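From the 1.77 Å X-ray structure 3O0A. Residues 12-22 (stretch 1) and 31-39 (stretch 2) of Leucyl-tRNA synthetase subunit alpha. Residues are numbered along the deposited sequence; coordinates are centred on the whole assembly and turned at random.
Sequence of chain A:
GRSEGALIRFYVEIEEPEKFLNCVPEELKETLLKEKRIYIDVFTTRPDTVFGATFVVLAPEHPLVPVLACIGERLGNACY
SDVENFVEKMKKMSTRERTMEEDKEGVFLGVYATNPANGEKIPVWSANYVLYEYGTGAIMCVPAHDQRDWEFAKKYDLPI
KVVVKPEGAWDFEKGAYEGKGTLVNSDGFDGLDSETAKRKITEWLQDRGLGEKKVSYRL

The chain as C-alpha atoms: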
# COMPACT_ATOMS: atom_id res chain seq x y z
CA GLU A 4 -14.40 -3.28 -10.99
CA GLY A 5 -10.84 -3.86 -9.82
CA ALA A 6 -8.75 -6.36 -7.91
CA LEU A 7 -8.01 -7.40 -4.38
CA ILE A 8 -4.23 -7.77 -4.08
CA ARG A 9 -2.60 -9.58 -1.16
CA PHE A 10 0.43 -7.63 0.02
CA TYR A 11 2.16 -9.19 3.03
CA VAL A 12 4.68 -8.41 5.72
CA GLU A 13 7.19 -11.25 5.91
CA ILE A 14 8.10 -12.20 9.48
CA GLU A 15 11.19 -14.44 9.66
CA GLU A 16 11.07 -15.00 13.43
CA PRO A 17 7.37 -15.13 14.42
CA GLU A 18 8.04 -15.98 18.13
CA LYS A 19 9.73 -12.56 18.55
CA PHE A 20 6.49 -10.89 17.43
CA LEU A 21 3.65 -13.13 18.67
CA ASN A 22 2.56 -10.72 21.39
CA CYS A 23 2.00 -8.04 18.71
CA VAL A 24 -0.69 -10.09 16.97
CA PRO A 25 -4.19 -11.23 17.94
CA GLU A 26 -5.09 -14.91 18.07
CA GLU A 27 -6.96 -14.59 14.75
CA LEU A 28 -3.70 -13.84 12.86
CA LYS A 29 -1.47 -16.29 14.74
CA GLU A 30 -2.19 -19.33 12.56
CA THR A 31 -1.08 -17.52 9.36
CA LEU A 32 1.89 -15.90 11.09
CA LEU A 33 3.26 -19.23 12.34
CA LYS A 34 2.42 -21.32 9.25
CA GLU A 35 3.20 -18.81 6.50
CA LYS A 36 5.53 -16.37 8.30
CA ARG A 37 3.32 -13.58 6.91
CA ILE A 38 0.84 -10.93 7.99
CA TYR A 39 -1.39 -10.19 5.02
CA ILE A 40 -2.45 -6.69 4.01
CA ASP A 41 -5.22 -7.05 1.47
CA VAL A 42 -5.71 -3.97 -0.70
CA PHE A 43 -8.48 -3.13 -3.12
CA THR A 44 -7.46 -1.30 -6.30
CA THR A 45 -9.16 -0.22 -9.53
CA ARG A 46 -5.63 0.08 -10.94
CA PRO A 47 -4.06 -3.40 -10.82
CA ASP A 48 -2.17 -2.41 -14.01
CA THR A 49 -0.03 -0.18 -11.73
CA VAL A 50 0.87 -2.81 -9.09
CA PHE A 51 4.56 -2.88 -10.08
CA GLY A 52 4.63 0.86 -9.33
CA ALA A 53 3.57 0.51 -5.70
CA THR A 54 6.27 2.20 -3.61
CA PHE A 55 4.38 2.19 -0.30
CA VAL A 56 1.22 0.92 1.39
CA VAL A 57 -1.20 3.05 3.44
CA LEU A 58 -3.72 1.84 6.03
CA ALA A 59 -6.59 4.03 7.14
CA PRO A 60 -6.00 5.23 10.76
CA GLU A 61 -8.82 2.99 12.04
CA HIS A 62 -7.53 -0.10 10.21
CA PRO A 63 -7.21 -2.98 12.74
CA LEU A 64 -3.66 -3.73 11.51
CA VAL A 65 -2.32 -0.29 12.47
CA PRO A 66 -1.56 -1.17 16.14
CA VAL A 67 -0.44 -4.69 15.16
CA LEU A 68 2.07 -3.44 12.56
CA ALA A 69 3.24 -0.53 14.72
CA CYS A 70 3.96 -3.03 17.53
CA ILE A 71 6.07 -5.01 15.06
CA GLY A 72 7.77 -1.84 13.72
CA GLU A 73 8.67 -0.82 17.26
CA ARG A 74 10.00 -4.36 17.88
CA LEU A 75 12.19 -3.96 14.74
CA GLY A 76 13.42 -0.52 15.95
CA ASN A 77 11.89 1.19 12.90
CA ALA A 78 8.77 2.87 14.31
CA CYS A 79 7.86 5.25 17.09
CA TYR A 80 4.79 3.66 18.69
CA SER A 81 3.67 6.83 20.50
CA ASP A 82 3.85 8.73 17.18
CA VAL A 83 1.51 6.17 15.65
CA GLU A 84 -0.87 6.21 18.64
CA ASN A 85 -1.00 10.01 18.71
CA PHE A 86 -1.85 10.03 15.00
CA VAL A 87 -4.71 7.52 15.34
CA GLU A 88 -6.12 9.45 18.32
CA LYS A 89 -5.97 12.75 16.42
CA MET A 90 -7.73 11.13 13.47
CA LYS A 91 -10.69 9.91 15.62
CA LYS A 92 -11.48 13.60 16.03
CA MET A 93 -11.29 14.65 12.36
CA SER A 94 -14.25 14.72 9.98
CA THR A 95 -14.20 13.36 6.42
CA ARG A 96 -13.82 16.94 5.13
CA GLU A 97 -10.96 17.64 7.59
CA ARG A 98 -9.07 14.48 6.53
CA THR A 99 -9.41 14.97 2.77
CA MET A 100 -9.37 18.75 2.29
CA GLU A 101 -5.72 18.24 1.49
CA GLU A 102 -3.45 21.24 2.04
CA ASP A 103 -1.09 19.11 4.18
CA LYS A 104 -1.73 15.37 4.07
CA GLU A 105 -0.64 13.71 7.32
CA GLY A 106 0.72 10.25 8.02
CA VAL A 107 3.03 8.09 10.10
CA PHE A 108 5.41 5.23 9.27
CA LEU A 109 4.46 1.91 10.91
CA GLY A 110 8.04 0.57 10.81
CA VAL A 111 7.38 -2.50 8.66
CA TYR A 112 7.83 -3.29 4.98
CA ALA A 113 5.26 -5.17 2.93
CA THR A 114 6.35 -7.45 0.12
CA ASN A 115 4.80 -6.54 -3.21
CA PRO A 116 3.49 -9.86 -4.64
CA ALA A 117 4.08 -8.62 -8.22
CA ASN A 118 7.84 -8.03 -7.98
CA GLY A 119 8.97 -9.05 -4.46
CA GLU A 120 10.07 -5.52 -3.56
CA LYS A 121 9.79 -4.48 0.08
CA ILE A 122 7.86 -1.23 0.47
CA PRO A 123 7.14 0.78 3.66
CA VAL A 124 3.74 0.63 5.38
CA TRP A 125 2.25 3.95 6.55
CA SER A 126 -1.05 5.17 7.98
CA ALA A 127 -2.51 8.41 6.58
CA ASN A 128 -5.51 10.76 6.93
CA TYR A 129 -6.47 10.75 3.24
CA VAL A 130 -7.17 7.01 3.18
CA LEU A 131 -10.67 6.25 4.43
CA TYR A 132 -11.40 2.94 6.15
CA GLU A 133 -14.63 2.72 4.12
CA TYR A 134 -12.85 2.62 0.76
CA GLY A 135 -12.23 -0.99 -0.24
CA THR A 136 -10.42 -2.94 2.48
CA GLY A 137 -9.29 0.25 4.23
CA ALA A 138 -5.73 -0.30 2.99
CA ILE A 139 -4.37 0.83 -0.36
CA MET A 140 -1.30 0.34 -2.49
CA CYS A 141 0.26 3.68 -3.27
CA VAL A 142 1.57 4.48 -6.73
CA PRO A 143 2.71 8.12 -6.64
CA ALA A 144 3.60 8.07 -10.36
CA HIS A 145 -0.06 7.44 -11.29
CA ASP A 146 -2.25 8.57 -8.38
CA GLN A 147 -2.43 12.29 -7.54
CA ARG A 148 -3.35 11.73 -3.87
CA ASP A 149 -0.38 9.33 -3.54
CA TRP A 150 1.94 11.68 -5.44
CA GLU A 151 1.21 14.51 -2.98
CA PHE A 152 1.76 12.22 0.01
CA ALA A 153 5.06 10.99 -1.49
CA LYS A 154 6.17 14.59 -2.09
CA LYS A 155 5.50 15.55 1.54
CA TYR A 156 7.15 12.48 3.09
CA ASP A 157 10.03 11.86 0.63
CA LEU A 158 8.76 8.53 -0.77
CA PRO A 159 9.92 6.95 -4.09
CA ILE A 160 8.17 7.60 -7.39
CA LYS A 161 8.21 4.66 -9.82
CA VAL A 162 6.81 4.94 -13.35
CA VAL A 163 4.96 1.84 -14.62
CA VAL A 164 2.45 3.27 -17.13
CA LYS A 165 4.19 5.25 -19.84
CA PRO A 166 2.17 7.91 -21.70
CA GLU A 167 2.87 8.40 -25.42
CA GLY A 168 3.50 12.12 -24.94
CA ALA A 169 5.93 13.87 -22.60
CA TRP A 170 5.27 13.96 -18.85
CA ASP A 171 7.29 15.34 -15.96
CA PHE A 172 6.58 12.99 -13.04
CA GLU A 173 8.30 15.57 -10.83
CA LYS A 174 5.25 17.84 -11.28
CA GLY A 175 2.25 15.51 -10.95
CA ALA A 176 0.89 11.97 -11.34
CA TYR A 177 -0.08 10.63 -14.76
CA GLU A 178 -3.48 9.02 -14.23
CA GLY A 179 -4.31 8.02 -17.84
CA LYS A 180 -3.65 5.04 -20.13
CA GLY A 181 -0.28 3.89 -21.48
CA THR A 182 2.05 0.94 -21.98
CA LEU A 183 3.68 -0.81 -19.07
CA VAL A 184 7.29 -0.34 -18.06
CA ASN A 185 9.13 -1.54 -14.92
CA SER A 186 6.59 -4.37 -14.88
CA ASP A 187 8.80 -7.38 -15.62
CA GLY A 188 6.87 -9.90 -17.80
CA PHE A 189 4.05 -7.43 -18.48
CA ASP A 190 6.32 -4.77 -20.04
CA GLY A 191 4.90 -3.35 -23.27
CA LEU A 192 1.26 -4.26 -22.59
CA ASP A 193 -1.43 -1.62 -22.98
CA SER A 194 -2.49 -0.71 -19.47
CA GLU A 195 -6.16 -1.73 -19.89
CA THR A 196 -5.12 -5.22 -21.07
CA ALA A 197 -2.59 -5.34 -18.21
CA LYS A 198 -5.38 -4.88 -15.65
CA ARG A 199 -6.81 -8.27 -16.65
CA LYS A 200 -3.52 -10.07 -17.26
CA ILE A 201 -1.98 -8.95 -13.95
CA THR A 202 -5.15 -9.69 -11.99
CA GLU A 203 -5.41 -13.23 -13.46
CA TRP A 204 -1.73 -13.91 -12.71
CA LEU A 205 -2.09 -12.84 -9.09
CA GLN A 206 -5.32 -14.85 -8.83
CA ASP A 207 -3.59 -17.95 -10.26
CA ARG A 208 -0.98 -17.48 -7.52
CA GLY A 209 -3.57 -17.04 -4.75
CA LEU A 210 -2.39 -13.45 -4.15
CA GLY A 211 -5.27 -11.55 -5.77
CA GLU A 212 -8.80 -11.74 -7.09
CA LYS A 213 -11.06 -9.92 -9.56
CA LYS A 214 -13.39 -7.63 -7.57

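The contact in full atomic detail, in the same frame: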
# COMPACT_ATOMS: atom_id res chain seq x y z
N VAL A 12 3.45 -8.65 4.98
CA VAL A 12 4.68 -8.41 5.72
C VAL A 12 5.26 -9.77 6.07
O VAL A 12 4.62 -10.57 6.77
CB VAL A 12 4.42 -7.58 6.99
CG1 VAL A 12 5.69 -7.42 7.79
CG2 VAL A 12 3.83 -6.21 6.63
N GLU A 13 6.46 -10.03 5.56
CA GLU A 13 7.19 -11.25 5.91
C GLU A 13 7.77 -11.12 7.31
O GLU A 13 8.37 -10.09 7.66
CB GLU A 13 8.33 -11.49 4.93
CG GLU A 13 7.87 -11.75 3.51
CD GLU A 13 9.04 -11.86 2.56
OE1 GLU A 13 10.08 -12.40 2.98
OE2 GLU A 13 8.94 -11.36 1.42
N ILE A 14 7.57 -12.16 8.12
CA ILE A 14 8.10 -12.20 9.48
C ILE A 14 8.90 -13.48 9.67
O ILE A 14 8.32 -14.56 9.84
CB ILE A 14 6.96 -12.11 10.54
CG1 ILE A 14 6.15 -10.80 10.40
CG2 ILE A 14 7.51 -12.27 11.96
CD1 ILE A 14 6.93 -9.55 10.72
N GLU A 15 10.22 -13.33 9.65
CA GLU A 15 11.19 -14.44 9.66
C GLU A 15 11.24 -15.18 11.00
O GLU A 15 11.47 -16.39 11.05
CB GLU A 15 12.57 -13.89 9.29
CG GLU A 15 13.74 -14.87 9.38
CD GLU A 15 13.70 -15.95 8.31
OE1 GLU A 15 13.33 -15.64 7.15
OE2 GLU A 15 14.04 -17.10 8.63
N GLU A 16 11.01 -14.44 12.08
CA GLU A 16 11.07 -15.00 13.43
C GLU A 16 9.76 -14.71 14.17
O GLU A 16 9.72 -13.84 15.03
CB GLU A 16 12.27 -14.41 14.18
CG GLU A 16 13.64 -14.80 13.63
CD GLU A 16 14.78 -14.44 14.58
OE1 GLU A 16 14.92 -13.24 14.92
OE2 GLU A 16 15.52 -15.37 14.99
N PRO A 17 8.68 -15.45 13.84
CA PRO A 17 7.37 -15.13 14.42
C PRO A 17 7.31 -15.08 15.96
O PRO A 17 6.57 -14.25 16.50
CB PRO A 17 6.47 -16.26 13.89
CG PRO A 17 7.15 -16.71 12.64
CD PRO A 17 8.61 -16.63 12.95
N GLU A 18 8.06 -15.95 16.65
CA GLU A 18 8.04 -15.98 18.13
C GLU A 18 8.41 -14.63 18.76
O GLU A 18 7.89 -14.26 19.81
CB GLU A 18 8.93 -17.10 18.69
CG GLU A 18 8.46 -18.50 18.30
CD GLU A 18 8.89 -18.93 16.89
OE1 GLU A 18 9.56 -18.15 16.17
OE2 GLU A 18 8.57 -20.07 16.50
N LYS A 19 9.30 -13.89 18.09
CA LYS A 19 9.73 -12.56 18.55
C LYS A 19 8.60 -11.53 18.48
O LYS A 19 8.66 -10.49 19.14
CB LYS A 19 10.93 -12.11 17.71
CG LYS A 19 11.40 -10.66 17.88
CD LYS A 19 12.65 -10.41 17.02
CE LYS A 19 13.02 -8.93 16.93
NZ LYS A 19 14.35 -8.77 16.25
N PHE A 20 7.56 -11.83 17.69
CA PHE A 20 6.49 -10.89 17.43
C PHE A 20 5.09 -11.35 17.81
O PHE A 20 4.12 -10.60 17.64
CB PHE A 20 6.52 -10.47 15.96
CG PHE A 20 7.85 -9.99 15.52
CD1 PHE A 20 8.21 -8.65 15.65
CD2 PHE A 20 8.77 -10.88 14.97
CE1 PHE A 20 9.47 -8.22 15.24
CE2 PHE A 20 10.02 -10.46 14.56
CZ PHE A 20 10.36 -9.12 14.70
N LEU A 21 4.97 -12.56 18.37
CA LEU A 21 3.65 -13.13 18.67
C LEU A 21 2.78 -12.25 19.57
O LEU A 21 1.55 -12.21 19.41
CB LEU A 21 3.79 -14.52 19.31
CG LEU A 21 3.97 -15.68 18.35
CD1 LEU A 21 4.28 -16.95 19.15
CD2 LEU A 21 2.70 -15.86 17.48
N ASN A 22 3.39 -11.55 20.52
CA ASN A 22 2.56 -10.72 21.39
C ASN A 22 2.07 -9.41 20.75
O ASN A 22 1.29 -8.68 21.35
CB ASN A 22 3.18 -10.54 22.81
CG ASN A 22 4.32 -9.53 22.84
OD1 ASN A 22 4.57 -8.81 21.89
ND2 ASN A 22 4.99 -9.45 23.99
N THR A 31 -1.76 -17.93 10.60
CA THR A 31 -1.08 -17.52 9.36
C THR A 31 0.36 -17.09 9.62
O THR A 31 1.27 -17.40 8.84
CB THR A 31 -1.89 -16.42 8.63
OG1 THR A 31 -3.14 -16.97 8.20
CG2 THR A 31 -1.15 -15.89 7.41
N LEU A 32 0.56 -16.36 10.72
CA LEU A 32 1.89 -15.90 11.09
C LEU A 32 2.83 -17.09 11.29
O LEU A 32 3.94 -17.10 10.78
CB LEU A 32 1.83 -15.05 12.36
CG LEU A 32 3.18 -14.54 12.88
CD1 LEU A 32 3.86 -13.64 11.87
CD2 LEU A 32 3.00 -13.81 14.21
N LEU A 33 2.39 -18.09 12.06
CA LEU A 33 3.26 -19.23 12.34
C LEU A 33 3.45 -20.17 11.14
O LEU A 33 4.55 -20.68 10.92
CB LEU A 33 2.78 -20.00 13.58
CG LEU A 33 2.82 -19.26 14.92
CD1 LEU A 33 2.12 -20.11 15.96
CD2 LEU A 33 4.24 -18.94 15.36
N LYS A 34 2.39 -20.39 10.37
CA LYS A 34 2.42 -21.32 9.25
C LYS A 34 3.07 -20.71 8.02
O LYS A 34 3.84 -21.37 7.33
CB LYS A 34 1.02 -21.83 8.88
CG LYS A 34 0.33 -22.68 9.92
CD LYS A 34 -1.04 -23.16 9.43
CE LYS A 34 -1.85 -23.82 10.55
NZ LYS A 34 -1.47 -25.24 10.74
N GLU A 35 2.73 -19.45 7.73
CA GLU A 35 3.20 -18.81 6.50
C GLU A 35 4.30 -17.78 6.70
O GLU A 35 4.90 -17.33 5.71
CB GLU A 35 2.04 -18.14 5.75
CG GLU A 35 0.91 -19.09 5.32
CD GLU A 35 -0.03 -18.43 4.33
OE1 GLU A 35 0.46 -17.80 3.36
OE2 GLU A 35 -1.25 -18.55 4.51
N LYS A 36 4.56 -17.42 7.96
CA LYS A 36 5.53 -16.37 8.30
C LYS A 36 5.18 -15.06 7.58
O LYS A 36 6.05 -14.36 7.04
CB LYS A 36 6.97 -16.83 8.03
CG LYS A 36 7.49 -17.85 9.06
CD LYS A 36 8.94 -18.21 8.79
CE LYS A 36 9.56 -18.94 9.97
NZ LYS A 36 10.95 -19.41 9.69
N ARG A 37 3.88 -14.77 7.58
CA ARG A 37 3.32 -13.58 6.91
C ARG A 37 2.19 -12.97 7.70
O ARG A 37 1.45 -13.69 8.38
CB ARG A 37 2.75 -13.95 5.54
CG ARG A 37 3.77 -14.37 4.54
CD ARG A 37 3.08 -14.85 3.28
NE ARG A 37 4.09 -15.21 2.30
CZ ARG A 37 3.85 -15.55 1.04
NH1 ARG A 37 2.61 -15.59 0.57
NH2 ARG A 37 4.87 -15.86 0.24
N ILE A 38 2.06 -11.64 7.60
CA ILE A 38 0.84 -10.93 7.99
C ILE A 38 0.31 -10.27 6.73
O ILE A 38 0.97 -9.43 6.14
CB ILE A 38 1.10 -9.86 9.08
CG1 ILE A 38 1.66 -10.52 10.36
CG2 ILE A 38 -0.20 -9.05 9.37
CD1 ILE A 38 0.70 -11.39 11.14
N TYR A 39 -0.87 -10.69 6.29
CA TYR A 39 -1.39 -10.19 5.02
C TYR A 39 -2.01 -8.81 5.15
O TYR A 39 -2.74 -8.54 6.11
CB TYR A 39 -2.41 -11.16 4.44
CG TYR A 39 -1.76 -12.37 3.80
CD1 TYR A 39 -1.17 -12.27 2.53
CD2 TYR A 39 -1.74 -13.60 4.44
CE1 TYR A 39 -0.58 -13.37 1.92
CE2 TYR A 39 -1.14 -14.71 3.83
CZ TYR A 39 -0.57 -14.58 2.57
OH TYR A 39 0.03 -15.65 1.95

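The hinge of this contact is Lys36, a residue with positive phi (56°/42°) that ends the helix and turns the chain into a strand, and that meets the other stretch through both its backbone and its side chain. It is the first residue after the helix to leave helical phi/psi, yet its own N still gives a weak hydrogen bond to Leu32 O at 2.9 Å. Its carbonyl faces the first stretch, where Ile14 N donates to Lys36 O at 2.9 Å and almost straight, with an angle of 176°. The same oxygen takes a CA-H...O contact from Glu13 CA at 3.5 Å. One turn residue thus extends the sheet's bonding by a rung beyond its last bridge.

The rest of the pairing is a short antiparallel ladder. Val12 and Ile38 form the hydrogen-bonded pair, with Val12 N to Ile38 O at 2.8 Å and Ile38 N to Val12 O at 2.9 Å, both at 162°. Glu13 and Arg37 form the next, non-hydrogen-bonded pair, their CA atoms 4.6 Å apart; here the backbone contact is Arg37 CA to Val12 O at 3.3 Å, with the CA hydrogen directed at the oxygen.

The alternation of side chains sorts them by chemistry. Val12 and Ile38, both beta-branched and well suited to extended backbone, point to one face and are buried. Glu13 and Arg37 point to the other, where charged ends can reach solvent or polar partners. Arg37 is extended, and its NH1 donates to Tyr39 OH at 2.9 Å. That hydroxyl in turn donates to Glu35 OE1 at 2.6 Å, a polar chain within the second stretch that links the strand back to the last turn of the helix.

Beyond the ladder, the first stretch leaves the strand and packs against the helix through apolar side chains. Ile14, buried, sets its CB 3.7 Å from Leu32 CD1, and its CG1 lies 4.5 Å from Ile38 CG1, so it joins the sheet to the helix. Leu32 is the central helical residue: its chi1 is t and chi2 p, and its CB starts out sideways while the branched end comes nearer to the first stretch. Pro17 points toward the helix and is buried, its CB 3.8 Å from Leu32 CG and also 3.8 Å from Leu33 CD2. A compact ring suits this spot, offering an apolar surface without a long chain to place. Leu21 closes the patch, its CD2 3.9 Å from Leu32 CD2 and 4.0 Å from Leu33 CD2. Leu33 is exposed overall, but its end leans in to cover the edge.

The Lys36 side chain finishes the seam. Its CG lies 3.8 Å from Pro17 CG, so the aliphatic part packs while the amine runs on to Glu15, giving a weak hydrogen bond from NZ to Glu15 O at 3.4 Å. Glu15 OE2 stays 4.0 Å from NZ, near enough for attraction but beyond a salt bridge.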